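Local structure of MdbA (Actinomyces oris, 4Z7X) at residues W41-G46 / L92-C97. The protein is a thiol-disulfide oxidoreductase that probably forms disulfide bonds in exported proteins, including pilus proteins assembled by sortase. Residues are numbered along the deposited sequence; the frame is centred on the assembly and turned at random.
Sequences WTYGEG and LALHPC. With 3CX ((2S)-3-(cyclohexylamino)-2-hydroxypropane-1-sulfonic acid), chain C.
Trp41 lays its indole over Leu94, whose CB sits 3.9 Å from the centroid of the six-membered ring and almost exactly on the ring normal, a CH-pi contact. Its chi1 of 74° sets CG between the backbone N and the carbonyl carbon, and with chi2 at 102° the ring lies over Leu94. A long apolar side chain suits the place: while Leu94 CB covers the ring face, its CD1 meets Trp41 CZ2, at 3.6 Å, and comes near the plane of the Tyr43 ring at its edge. Farther along, Pro96 brings its CD to 4.1 Å from Trp41 CZ3. Both aromatic side chains lie on one face of the sheet, and their polar atoms meet there: Trp41 NE1 donates to Tyr43 OH at 2.9 Å, the hydroxyl oxygen lying in the plane of the indole, and the same hydroxyl is hydrogen-bonded to Ser123 on helix 123-140. An alanine in place of Trp41 would probably leave Leu94 CB and CD1 without the ring that covers them and take from Tyr43 OH its NE1 donor. Strand 41-43 is the edge strand of the thioredoxin-fold sheet, running antiparallel to 91-96 with Trp41–Leu94 and Tyr43–Leu92 as hydrogen-bonded pairs. Between them the Thr42–Ala93 pair is non-hydrogen-bonded, and the small methyl of Ala93 meets Thr42 CG2 at 3.8 Å on the opposite face. Thr42 OG1 bonds to Glu45 OE1, approaching from above the carboxylate plane. Glu45 OE1 also accepts from the hydroxyl OAC of the bound sulfonic acid, at 2.6 Å. Gly44 N donates to OAC and Gly46 N to the sulfonate oxygen OAB. The positive phi of Gly44 (87°) brings the CB position against the preceding carbonyl O, which suits glycine.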
ATOM      1  N   TRP A  41      -4.672   2.939   4.121  1.00  9.11           N
ATOM      2  CA  TRP A  41      -5.502   1.835   4.564  1.00 10.21           C
ATOM      3  C   TRP A  41      -4.686   0.911   5.421  1.00  9.08           C
ATOM      4  O   TRP A  41      -3.458   0.905   5.327  1.00  9.36           O
ATOM      5  CB  TRP A  41      -6.185   1.110   3.426  1.00 10.60           C
ATOM      6  CG  TRP A  41      -5.382   0.235   2.574  1.00 11.21           C
ATOM      7  CD1 TRP A  41      -5.354  -1.118   2.650  1.00 10.83           C
ATOM      8  CD2 TRP A  41      -4.567   0.587   1.426  1.00 10.41           C
ATOM      9  NE1 TRP A  41      -4.589  -1.630   1.640  1.00 11.88           N
ATOM     10  CE2 TRP A  41      -4.086  -0.607   0.885  1.00 11.22           C
ATOM     11  CE3 TRP A  41      -4.161   1.791   0.847  1.00  9.91           C
ATOM     12  CZ2 TRP A  41      -3.267  -0.636  -0.241  1.00 11.97           C
ATOM     13  CZ3 TRP A  41      -3.335   1.768  -0.265  1.00 11.98           C
ATOM     14  CH2 TRP A  41      -2.906   0.565  -0.801  1.00 12.88           C
ATOM     15  N   THR A  42      -5.362   0.116   6.250  1.00  9.72           N
ATOM     16  CA  THR A  42      -4.661  -0.602   7.298  1.00  9.94           C
ATOM     17  C   THR A  42      -5.088  -2.043   7.450  1.00 11.29           C
ATOM     18  O   THR A  42      -6.195  -2.403   7.063  1.00 13.19           O
ATOM     19  CB  THR A  42      -4.784   0.079   8.688  1.00 13.19           C
ATOM     20  OG1 THR A  42      -6.119  -0.047   9.175  1.00 16.06           O
ATOM     21  CG2 THR A  42      -4.428   1.559   8.611  1.00 13.25           C
ATOM     22  N   TYR A  43      -4.168  -2.812   8.052  1.00 10.08           N
ATOM     23  CA  TYR A  43      -4.357  -4.212   8.391  1.00 13.06           C
ATOM     24  C   TYR A  43      -3.944  -4.427   9.843  1.00 12.64           C
ATOM     25  O   TYR A  43      -2.858  -4.040  10.233  1.00 12.36           O
ATOM     26  CB  TYR A  43      -3.488  -5.127   7.486  1.00 10.60           C
ATOM     27  CG  TYR A  43      -3.778  -4.967   5.999  1.00 11.84           C
ATOM     28  CD1 TYR A  43      -4.675  -5.799   5.345  1.00 12.86           C
ATOM     29  CD2 TYR A  43      -3.150  -3.986   5.262  1.00 12.69           C
ATOM     30  CE1 TYR A  43      -4.952  -5.671   4.005  1.00 12.59           C
ATOM     31  CE2 TYR A  43      -3.385  -3.846   3.911  1.00 11.60           C
ATOM     32  CZ  TYR A  43      -4.309  -4.683   3.276  1.00 12.44           C
ATOM     33  OH  TYR A  43      -4.539  -4.492   1.917  1.00 13.93           O
ATOM     34  N   GLY A  44      -4.832  -5.050  10.619  1.00 14.02           N
ATOM     35  CA  GLY A  44      -4.531  -5.444  11.991  1.00 15.22           C
ATOM     36  C   GLY A  44      -4.766  -4.448  13.134  1.00 17.30           C
ATOM     37  O   GLY A  44      -4.438  -4.737  14.285  1.00 19.13           O
ATOM     38  N   GLU A  45      -5.427  -3.336  12.848  1.00 16.47           N
ATOM     39  CA  GLU A  45      -5.639  -2.293  13.853  1.00 17.06           C
ATOM     40  C   GLU A  45      -6.705  -2.565  14.892  1.00 19.65           C
ATOM     41  O   GLU A  45      -6.773  -1.847  15.905  1.00 21.94           O
ATOM     42  CB  GLU A  45      -5.928  -0.942  13.176  1.00 17.67           C
ATOM     43  CG  GLU A  45      -7.328  -0.696  12.653  1.00 19.28           C
ATOM     44  CD  GLU A  45      -7.697  -1.478  11.395  1.00 22.97           C
ATOM     45  OE1 GLU A  45      -6.815  -2.157  10.783  1.00 20.13           O
ATOM     46  OE2 GLU A  45      -8.862  -1.333  10.975  1.00 27.33           O
ATOM     47  N   GLY A  46      -7.536  -3.578  14.670  1.00 21.39           N
ATOM     48  CA  GLY A  46      -8.782  -3.695  15.457  1.00 25.37           C
ATOM     49  C   GLY A  46      -8.842  -4.854  16.439  1.00 29.35           C
ATOM     50  O   GLY A  46      -9.939  -5.311  16.816  1.00 35.35           O
ATOM     51  N   LEU A  92      -0.283  -2.761  10.007  1.00  9.97           N
ATOM     52  CA  LEU A  92       0.304  -2.243   8.763  1.00  9.56           C
ATOM     53  C   LEU A  92      -0.572  -1.117   8.229  1.00 10.63           C
ATOM     54  O   LEU A  92      -1.778  -1.297   8.033  1.00 10.21           O
ATOM     55  CB  LEU A  92       0.442  -3.353   7.717  1.00 10.60           C
ATOM     56  CG  LEU A  92       1.000  -2.919   6.363  1.00 11.13           C
ATOM     57  CD1 LEU A  92       2.465  -2.518   6.490  1.00 12.31           C
ATOM     58  CD2 LEU A  92       0.867  -4.001   5.308  1.00 11.86           C
ATOM     59  N   ALA A  93       0.056   0.023   7.954  1.00  8.72           N
ATOM     60  CA  ALA A  93      -0.652   1.122   7.321  1.00  8.39           C
ATOM     61  C   ALA A  93       0.053   1.515   6.031  1.00 10.95           C
ATOM     62  O   ALA A  93       1.246   1.847   6.048  1.00 10.27           O
ATOM     63  CB  ALA A  93      -0.724   2.315   8.263  1.00  9.70           C
ATOM     64  N   LEU A  94      -0.670   1.423   4.921  1.00  9.23           N
ATOM     65  CA  LEU A  94      -0.133   1.695   3.587  1.00  8.65           C
ATOM     66  C   LEU A  94      -0.610   3.054   3.141  1.00  8.63           C
ATOM     67  O   LEU A  94      -1.796   3.312   3.163  1.00  9.75           O
ATOM     68  CB  LEU A  94      -0.556   0.629   2.585  1.00 10.51           C
ATOM     69  CG  LEU A  94      -0.017  -0.780   2.862  1.00  9.89           C
ATOM     70  CD1 LEU A  94      -0.528  -1.782   1.846  1.00 11.22           C
ATOM     71  CD2 LEU A  94       1.475  -0.813   2.907  1.00 12.52           C
ATOM     72  N   HIS A  95       0.350   3.914   2.773  1.00  9.88           N
ATOM     73  CA  HIS A  95       0.076   5.316   2.419  1.00 10.02           C
ATOM     74  C   HIS A  95       0.503   5.572   0.971  1.00  9.88           C
ATOM     75  O   HIS A  95       1.689   5.713   0.708  1.00 10.51           O
ATOM     76  CB  HIS A  95       0.849   6.284   3.308  1.00 11.59           C
ATOM     77  CG  HIS A  95       0.563   6.194   4.771  1.00 11.52           C
ATOM     78  ND1 HIS A  95      -0.110   7.185   5.467  1.00 11.09           N
ATOM     79  CD2 HIS A  95       0.914   5.258   5.691  1.00 12.74           C
ATOM     80  CE1 HIS A  95      -0.161   6.857   6.751  1.00 12.04           C
ATOM     81  NE2 HIS A  95       0.468   5.702   6.917  1.00 12.23           N
ATOM     82  N   PRO A  96      -0.459   5.652   0.035  1.00 10.55           N
ATOM     83  CA  PRO A  96      -0.119   5.814  -1.374  1.00 10.13           C
ATOM     84  C   PRO A  96       0.124   7.273  -1.715  1.00 12.36           C
ATOM     85  O   PRO A  96      -0.487   8.150  -1.137  1.00 14.70           O
ATOM     86  CB  PRO A  96      -1.382   5.318  -2.080  1.00 12.61           C
ATOM     87  CG  PRO A  96      -2.477   5.738  -1.154  1.00 12.23           C
ATOM     88  CD  PRO A  96      -1.910   5.547   0.227  1.00 11.50           C
ATOM     89  N   CYS A  97       1.013   7.507  -2.665  1.00 11.35           N
ATOM     90  CA  CYS A  97       1.138   8.801  -3.311  1.00 12.43           C
ATOM     91  C   CYS A  97       1.566   8.693  -4.763  1.00 13.32           C
ATOM     92  O   CYS A  97       1.810   7.613  -5.268  1.00 13.17           O
ATOM     93  CB  CYS A  97       2.092   9.690  -2.497  1.00 16.15           C
ATOM     94  SG  CYS A  97       3.816   9.197  -2.636  1.00 17.93           S
TER
HETATM   95  OAA 3CX C 501      -9.721  -7.060  12.607  1.00 40.36           O
HETATM   96  OAB 3CX C 501      -7.671  -5.567  12.412  1.00 30.13           O
HETATM   97  OAC 3CX C 501      -7.434  -4.383   9.492  1.00 22.90           O
HETATM   98  OAD 3CX C 501      -9.773  -4.554  12.442  1.00 44.64           O
HETATM   99  CAE 3CX C 501      -8.533  -3.804   3.017  1.00 21.52           C
HETATM  100  CAF 3CX C 501      -9.213  -2.602   3.616  1.00 22.25           C
HETATM  101  CAG 3CX C 501      -8.769  -5.134   3.722  1.00 23.03           C
HETATM  102  CAH 3CX C 501      -9.038  -2.593   5.136  1.00 23.57           C
HETATM  103  CAI 3CX C 501      -8.627  -5.161   5.225  1.00 28.73           C
HETATM  104  CAJ 3CX C 501      -9.303  -4.709   8.099  1.00 21.44           C
HETATM  105  CAK 3CX C 501      -9.263  -5.775  10.349  1.00 22.78           C
HETATM  106  NAL 3CX C 501      -8.732  -3.630   7.270  1.00 20.82           N
HETATM  107  CAM 3CX C 501      -8.834  -4.543   9.536  1.00 22.81           C
HETATM  108  CAN 3CX C 501      -8.406  -3.798   5.817  1.00 28.64           C
HETATM  109  SAO 3CX C 501      -9.042  -5.717  12.000  1.00 33.46           S